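Local structure of Pgp2 (Campylobacter jejuni subsp. jejuni, 6XJ6) at residues K16-D24 and R167-L177. The protein probably acts as an LD-carboxypeptidase that trims peptidoglycan, and directs helical cell shape by binding peptidoglycan through a pocket on its accessory NTF2 domain. Numbering follows the deposited sequence.
Sequences KNISLGYYD and RAKKDQIASLL
Arg-167 lies against Ser-19 and Leu-20 of the type I turn Ile-18 to Gly-21, its CD 3.8 Å from Leu-20 CD2, which also covers one face of the guanidinium. The chain bends at chi2 (-66°) and runs alongside Leu-20, while a water accepts from NE and donates to Ser-19 OG; beyond the contact, NH1 forms a salt bridge with Glu-161. Asn-17 OD1 accepts from Ser-19 N, forming an Asx turn, and also from Ser-19 OG, each in the carbonyl plane. At Ala-168 the backbone N donates to Ser-19 O (2.8 Å, 155° at the hydrogen), and the methyl CB sits 3.2 Å from Ile-18 O. Past the N-cap residue Lys-169, the helix begins against Ile-18, whose CD1 comes within 3.5 Å of Lys-170 N. One turn on, Ile-173 meets Ile-18 tip to tip, its CD1 3.8 Å from Ile-18 CB, and its CG2 approaches Tyr-22 CD2. Tyr-22, its ring carried opposite the backbone N (chi1 -177°), crosses Leu-177 at about a right angle; Leu-177 CD1 lies at the ring edge, 3.9 Å from Tyr-22 CE2. The contact thus divides into a polar end, where a direct backbone bond and a water join the turn to the linker entering helix 170-188, and an apolar end, where that helix packs beside the short, weakly bonded strand about Tyr-22 and Tyr-23, which pairs with strand 232-240 of the antiparallel sheet.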
ATOM      1  N   LYS A  16      10.688   4.857 -17.416  1.00 23.96           N
ATOM      2  CA  LYS A  16      10.971   4.211 -16.143  1.00 22.18           C
ATOM      3  C   LYS A  16      10.143   2.943 -15.982  1.00 22.60           C
ATOM      4  O   LYS A  16       9.019   2.837 -16.478  1.00 23.41           O
ATOM      5  CB  LYS A  16      10.663   5.167 -14.994  1.00 23.76           C
ATOM      6  CG  LYS A  16      11.609   6.340 -14.936  1.00 26.07           C
ATOM      7  CD  LYS A  16      11.118   7.429 -14.008  1.00 27.79           C
ATOM      8  CE  LYS A  16      11.910   8.727 -14.197  1.00 29.49           C
ATOM      9  NZ  LYS A  16      11.845   9.280 -15.586  1.00 34.11           N
ATOM     10  N   ASN A  17      10.719   1.973 -15.278  1.00 21.32           N
ATOM     11  CA  ASN A  17      10.003   0.754 -14.922  1.00 20.79           C
ATOM     12  C   ASN A  17       9.179   1.062 -13.680  1.00 20.90           C
ATOM     13  O   ASN A  17       9.700   1.081 -12.561  1.00 19.64           O
ATOM     14  CB  ASN A  17      10.976  -0.389 -14.669  1.00 23.03           C
ATOM     15  CG  ASN A  17      10.270  -1.692 -14.374  1.00 22.16           C
ATOM     16  OD1 ASN A  17       9.083  -1.704 -14.038  1.00 21.43           O
ATOM     17  ND2 ASN A  17      10.995  -2.796 -14.481  1.00 24.59           N
ATOM     18  N   ILE A  18       7.893   1.324 -13.886  1.00 20.19           N
ATOM     19  CA  ILE A  18       6.973   1.636 -12.803  1.00 18.72           C
ATOM     20  C   ILE A  18       6.067   0.450 -12.477  1.00 19.43           C
ATOM     21  O   ILE A  18       5.062   0.607 -11.782  1.00 19.20           O
ATOM     22  CB  ILE A  18       6.174   2.920 -13.079  1.00 20.18           C
ATOM     23  CG1 ILE A  18       5.534   2.920 -14.477  1.00 22.10           C
ATOM     24  CG2 ILE A  18       7.087   4.128 -12.939  1.00 21.01           C
ATOM     25  CD1 ILE A  18       4.481   1.859 -14.727  1.00 23.83           C
ATOM     26  N   SER A  19       6.427  -0.747 -12.946  1.00 19.04           N
ATOM     27  CA  SER A  19       5.537  -1.901 -12.832  1.00 18.80           C
ATOM     28  C   SER A  19       5.246  -2.278 -11.382  1.00 17.95           C
ATOM     29  O   SER A  19       4.189  -2.857 -11.098  1.00 18.98           O
ATOM     30  CB  SER A  19       6.134  -3.091 -13.589  1.00 20.75           C
ATOM     31  OG  SER A  19       7.369  -3.497 -13.026  1.00 20.69           O
ATOM     32  N   LEU A  20       6.168  -1.999 -10.461  1.00 18.47           N
ATOM     33  CA  LEU A  20       5.930  -2.231  -9.040  1.00 16.95           C
ATOM     34  C   LEU A  20       5.628  -0.943  -8.290  1.00 15.98           C
ATOM     35  O   LEU A  20       5.644  -0.936  -7.051  1.00 15.86           O
ATOM     36  CB  LEU A  20       7.117  -2.949  -8.403  1.00 16.20           C
ATOM     37  CG  LEU A  20       7.438  -4.317  -9.002  1.00 17.87           C
ATOM     38  CD1 LEU A  20       8.649  -4.929  -8.315  1.00 18.85           C
ATOM     39  CD2 LEU A  20       6.237  -5.260  -8.929  1.00 18.37           C
ATOM     40  N   GLY A  21       5.330   0.127  -9.010  1.00 15.06           N
ATOM     41  CA  GLY A  21       5.047   1.424  -8.431  1.00 15.81           C
ATOM     42  C   GLY A  21       6.001   2.492  -8.938  1.00 14.97           C
ATOM     43  O   GLY A  21       7.040   2.217  -9.537  1.00 16.71           O
ATOM     44  N   TYR A  22       5.615   3.733  -8.659  1.00 15.67           N
ATOM     45  CA  TYR A  22       6.383   4.928  -8.992  1.00 15.91           C
ATOM     46  C   TYR A  22       6.672   5.628  -7.671  1.00 16.36           C
ATOM     47  O   TYR A  22       5.739   6.028  -6.965  1.00 16.97           O
ATOM     48  CB  TYR A  22       5.540   5.804  -9.919  1.00 17.32           C
ATOM     49  CG  TYR A  22       6.159   7.078 -10.456  1.00 17.72           C
ATOM     50  CD1 TYR A  22       7.441   7.103 -10.983  1.00 19.20           C
ATOM     51  CD2 TYR A  22       5.419   8.253 -10.485  1.00 19.04           C
ATOM     52  CE1 TYR A  22       7.976   8.273 -11.495  1.00 21.42           C
ATOM     53  CE2 TYR A  22       5.942   9.424 -10.995  1.00 19.83           C
ATOM     54  CZ  TYR A  22       7.221   9.431 -11.499  1.00 20.04           C
ATOM     55  OH  TYR A  22       7.743  10.603 -12.005  1.00 24.69           O
ATOM     56  N   TYR A  23       7.951   5.742  -7.321  1.00 16.70           N
ATOM     57  CA  TYR A  23       8.374   6.172  -5.996  1.00 16.54           C
ATOM     58  C   TYR A  23       9.253   7.411  -6.081  1.00 17.87           C
ATOM     59  O   TYR A  23      10.120   7.525  -6.954  1.00 20.17           O
ATOM     60  CB  TYR A  23       9.126   5.039  -5.286  1.00 17.33           C
ATOM     61  CG  TYR A  23       8.264   3.812  -5.168  1.00 16.12           C
ATOM     62  CD1 TYR A  23       7.368   3.685  -4.123  1.00 15.35           C
ATOM     63  CD2 TYR A  23       8.296   2.804  -6.132  1.00 17.23           C
ATOM     64  CE1 TYR A  23       6.549   2.594  -4.019  1.00 15.03           C
ATOM     65  CE2 TYR A  23       7.469   1.695  -6.031  1.00 16.57           C
ATOM     66  CZ  TYR A  23       6.593   1.606  -4.969  1.00 14.57           C
ATOM     67  OH  TYR A  23       5.743   0.528  -4.825  1.00 16.86           O
ATOM     68  N   ASP A  24       9.057   8.322  -5.131  1.00 18.61           N
ATOM     69  CA  ASP A  24       9.817   9.564  -5.143  1.00 19.38           C
ATOM     70  C   ASP A  24      11.289   9.335  -4.825  1.00 21.37           C
ATOM     71  O   ASP A  24      12.147  10.071  -5.323  1.00 25.80           O
ATOM     72  CB  ASP A  24       9.207  10.555  -4.158  1.00 20.35           C
ATOM     73  CG  ASP A  24       9.851  11.916  -4.245  1.00 26.06           C
ATOM     74  OD1 ASP A  24       9.635  12.614  -5.254  1.00 31.77           O
ATOM     75  OD2 ASP A  24      10.576  12.276  -3.309  1.00 28.60           O
ATOM     76  N   ARG A 167       0.572  -5.669 -11.956  1.00 20.13           N
ATOM     77  CA  ARG A 167       1.590  -4.668 -12.225  1.00 20.18           C
ATOM     78  C   ARG A 167       0.945  -3.333 -12.551  1.00 18.74           C
ATOM     79  O   ARG A 167      -0.101  -3.271 -13.207  1.00 20.95           O
ATOM     80  CB  ARG A 167       2.490  -5.094 -13.375  1.00 20.91           C
ATOM     81  CG  ARG A 167       3.255  -6.384 -13.110  1.00 22.22           C
ATOM     82  CD  ARG A 167       4.277  -6.245 -11.985  1.00 23.08           C
ATOM     83  NE  ARG A 167       5.058  -7.472 -11.848  1.00 24.07           N
ATOM     84  CZ  ARG A 167       4.713  -8.509 -11.088  1.00 23.08           C
ATOM     85  NH1 ARG A 167       3.606  -8.479 -10.357  1.00 21.00           N
ATOM     86  NH2 ARG A 167       5.488  -9.586 -11.051  1.00 26.24           N
ATOM     87  N   ALA A 168       1.583  -2.269 -12.075  1.00 17.39           N
ATOM     88  CA  ALA A 168       1.141  -0.925 -12.397  1.00 18.32           C
ATOM     89  C   ALA A 168       1.361  -0.637 -13.874  1.00 21.74           C
ATOM     90  O   ALA A 168       2.250  -1.205 -14.524  1.00 24.17           O
ATOM     91  CB  ALA A 168       1.902   0.094 -11.557  1.00 17.57           C
ATOM     92  N   LYS A 169       0.536   0.260 -14.406  1.00 21.26           N
ATOM     93  CA  LYS A 169       0.617   0.684 -15.794  1.00 23.27           C
ATOM     94  C   LYS A 169       0.886   2.181 -15.836  1.00 24.03           C
ATOM     95  O   LYS A 169       0.352   2.941 -15.027  1.00 23.60           O
ATOM     96  CB  LYS A 169      -0.681   0.352 -16.550  1.00 26.93           C
ATOM     97  CG  LYS A 169      -1.071  -1.127 -16.490  1.00 37.11           C
ATOM     98  CD  LYS A 169      -0.017  -2.026 -17.129  1.00 48.65           C
ATOM     99  CE  LYS A 169      -0.163  -3.475 -16.688  1.00 55.19           C
ATOM    100  NZ  LYS A 169       0.971  -4.311 -17.177  1.00 62.31           N
ATOM    101  N   LYS A 170       1.725   2.595 -16.788  1.00 21.11           N
ATOM    102  CA  LYS A 170       2.138   3.992 -16.858  1.00 20.32           C
ATOM    103  C   LYS A 170       0.939   4.919 -17.028  1.00 18.26           C
ATOM    104  O   LYS A 170       0.859   5.969 -16.379  1.00 19.00           O
ATOM    105  CB  LYS A 170       3.144   4.158 -17.999  1.00 22.95           C
ATOM    106  CG  LYS A 170       3.588   5.575 -18.271  1.00 27.74           C
ATOM    107  CD  LYS A 170       4.613   5.596 -19.409  1.00 29.39           C
ATOM    108  CE  LYS A 170       5.020   7.014 -19.833  1.00 30.44           C
ATOM    109  NZ  LYS A 170       5.855   6.990 -21.063  1.00 34.38           N
ATOM    110  N   ASP A 171      -0.015   4.540 -17.882  1.00 20.54           N
ATOM    111  CA  ASP A 171      -1.175   5.393 -18.113  1.00 21.48           C
ATOM    112  C   ASP A 171      -2.008   5.543 -16.850  1.00 18.94           C
ATOM    113  O   ASP A 171      -2.579   6.610 -16.599  1.00 19.39           O
ATOM    114  CB  ASP A 171      -2.035   4.820 -19.236  1.00 25.24           C
ATOM    115  CG  ASP A 171      -3.227   5.700 -19.561  1.00 33.73           C
ATOM    116  OD1 ASP A 171      -3.038   6.712 -20.271  1.00 36.79           O
ATOM    117  OD2 ASP A 171      -4.348   5.386 -19.098  1.00 37.68           O
ATOM    118  N   GLN A 172      -2.088   4.477 -16.047  1.00 20.38           N
ATOM    119  CA  GLN A 172      -2.868   4.513 -14.813  1.00 19.40           C
ATOM    120  C   GLN A 172      -2.187   5.370 -13.749  1.00 17.49           C
ATOM    121  O   GLN A 172      -2.848   6.143 -13.047  1.00 18.65           O
ATOM    122  CB  GLN A 172      -3.082   3.087 -14.296  1.00 20.81           C
ATOM    123  CG  GLN A 172      -3.989   2.238 -15.184  1.00 23.92           C
ATOM    124  CD  GLN A 172      -4.024   0.757 -14.796  1.00 24.13           C
ATOM    125  OE1 GLN A 172      -3.304   0.307 -13.900  1.00 24.04           O
ATOM    126  NE2 GLN A 172      -4.866  -0.006 -15.480  1.00 28.10           N
ATOM    127  N   ILE A 173      -0.868   5.234 -13.597  1.00 18.30           N
ATOM    128  CA  ILE A 173      -0.161   6.077 -12.640  1.00 16.97           C
ATOM    129  C   ILE A 173      -0.300   7.541 -13.029  1.00 16.19           C
ATOM    130  O   ILE A 173      -0.553   8.404 -12.183  1.00 18.17           O
ATOM    131  CB  ILE A 173       1.310   5.639 -12.527  1.00 17.93           C
ATOM    132  CG1 ILE A 173       1.379   4.262 -11.866  1.00 20.49           C
ATOM    133  CG2 ILE A 173       2.134   6.687 -11.779  1.00 18.74           C
ATOM    134  CD1 ILE A 173       2.772   3.752 -11.650  1.00 23.72           C
ATOM    135  N   ALA A 174      -0.143   7.840 -14.319  1.00 17.48           N
ATOM    136  CA  ALA A 174      -0.228   9.224 -14.772  1.00 19.46           C
ATOM    137  C   ALA A 174      -1.623   9.796 -14.560  1.00 18.44           C
ATOM    138  O   ALA A 174      -1.773  10.947 -14.122  1.00 18.42           O
ATOM    139  CB  ALA A 174       0.166   9.307 -16.244  1.00 20.83           C
ATOM    140  N   SER A 175      -2.661   9.022 -14.885  1.00 18.78           N
ATOM    141  CA  SER A 175      -4.016   9.520 -14.688  1.00 19.70           C
ATOM    142  C   SER A 175      -4.315   9.717 -13.208  1.00 18.90           C
ATOM    143  O   SER A 175      -4.959  10.700 -12.822  1.00 21.56           O
ATOM    144  CB  SER A 175      -5.035   8.587 -15.342  1.00 23.63           C
ATOM    145  OG  SER A 175      -5.160   7.369 -14.631  1.00 26.31           O
ATOM    146  N   LEU A 176      -3.843   8.802 -12.358  1.00 17.84           N
ATOM    147  CA  LEU A 176      -4.094   8.945 -10.929  1.00 18.42           C
ATOM    148  C   LEU A 176      -3.379  10.161 -10.356  1.00 18.79           C
ATOM    149  O   LEU A 176      -3.930  10.862  -9.500  1.00 20.47           O
ATOM    150  CB  LEU A 176      -3.684   7.674 -10.185  1.00 19.79           C
ATOM    151  CG  LEU A 176      -4.648   6.491 -10.292  1.00 21.14           C
ATOM    152  CD1 LEU A 176      -4.035   5.276  -9.630  1.00 23.37           C
ATOM    153  CD2 LEU A 176      -6.004   6.804  -9.667  1.00 21.94           C
ATOM    154  N   LEU A 177      -2.154  10.431 -10.807  1.00 18.27           N
ATOM    155  CA  LEU A 177      -1.449  11.614 -10.325  1.00 18.19           C
ATOM    156  C   LEU A 177      -2.167  12.889 -10.742  1.00 17.84           C
ATOM    157  O   LEU A 177      -2.270  13.839  -9.956  1.00 19.18           O
ATOM    158  CB  LEU A 177      -0.010  11.611 -10.828  1.00 20.75           C
ATOM    159  CG  LEU A 177       0.913  10.664 -10.068  1.00 22.49           C
ATOM    160  CD1 LEU A 177       2.188  10.400 -10.830  1.00 22.23           C
ATOM    161  CD2 LEU A 177       1.233  11.256  -8.705  1.00 28.67           C
TER
HETATM  162  O   HOH W   1       7.687  -6.228 -12.916  1.00 26.11           O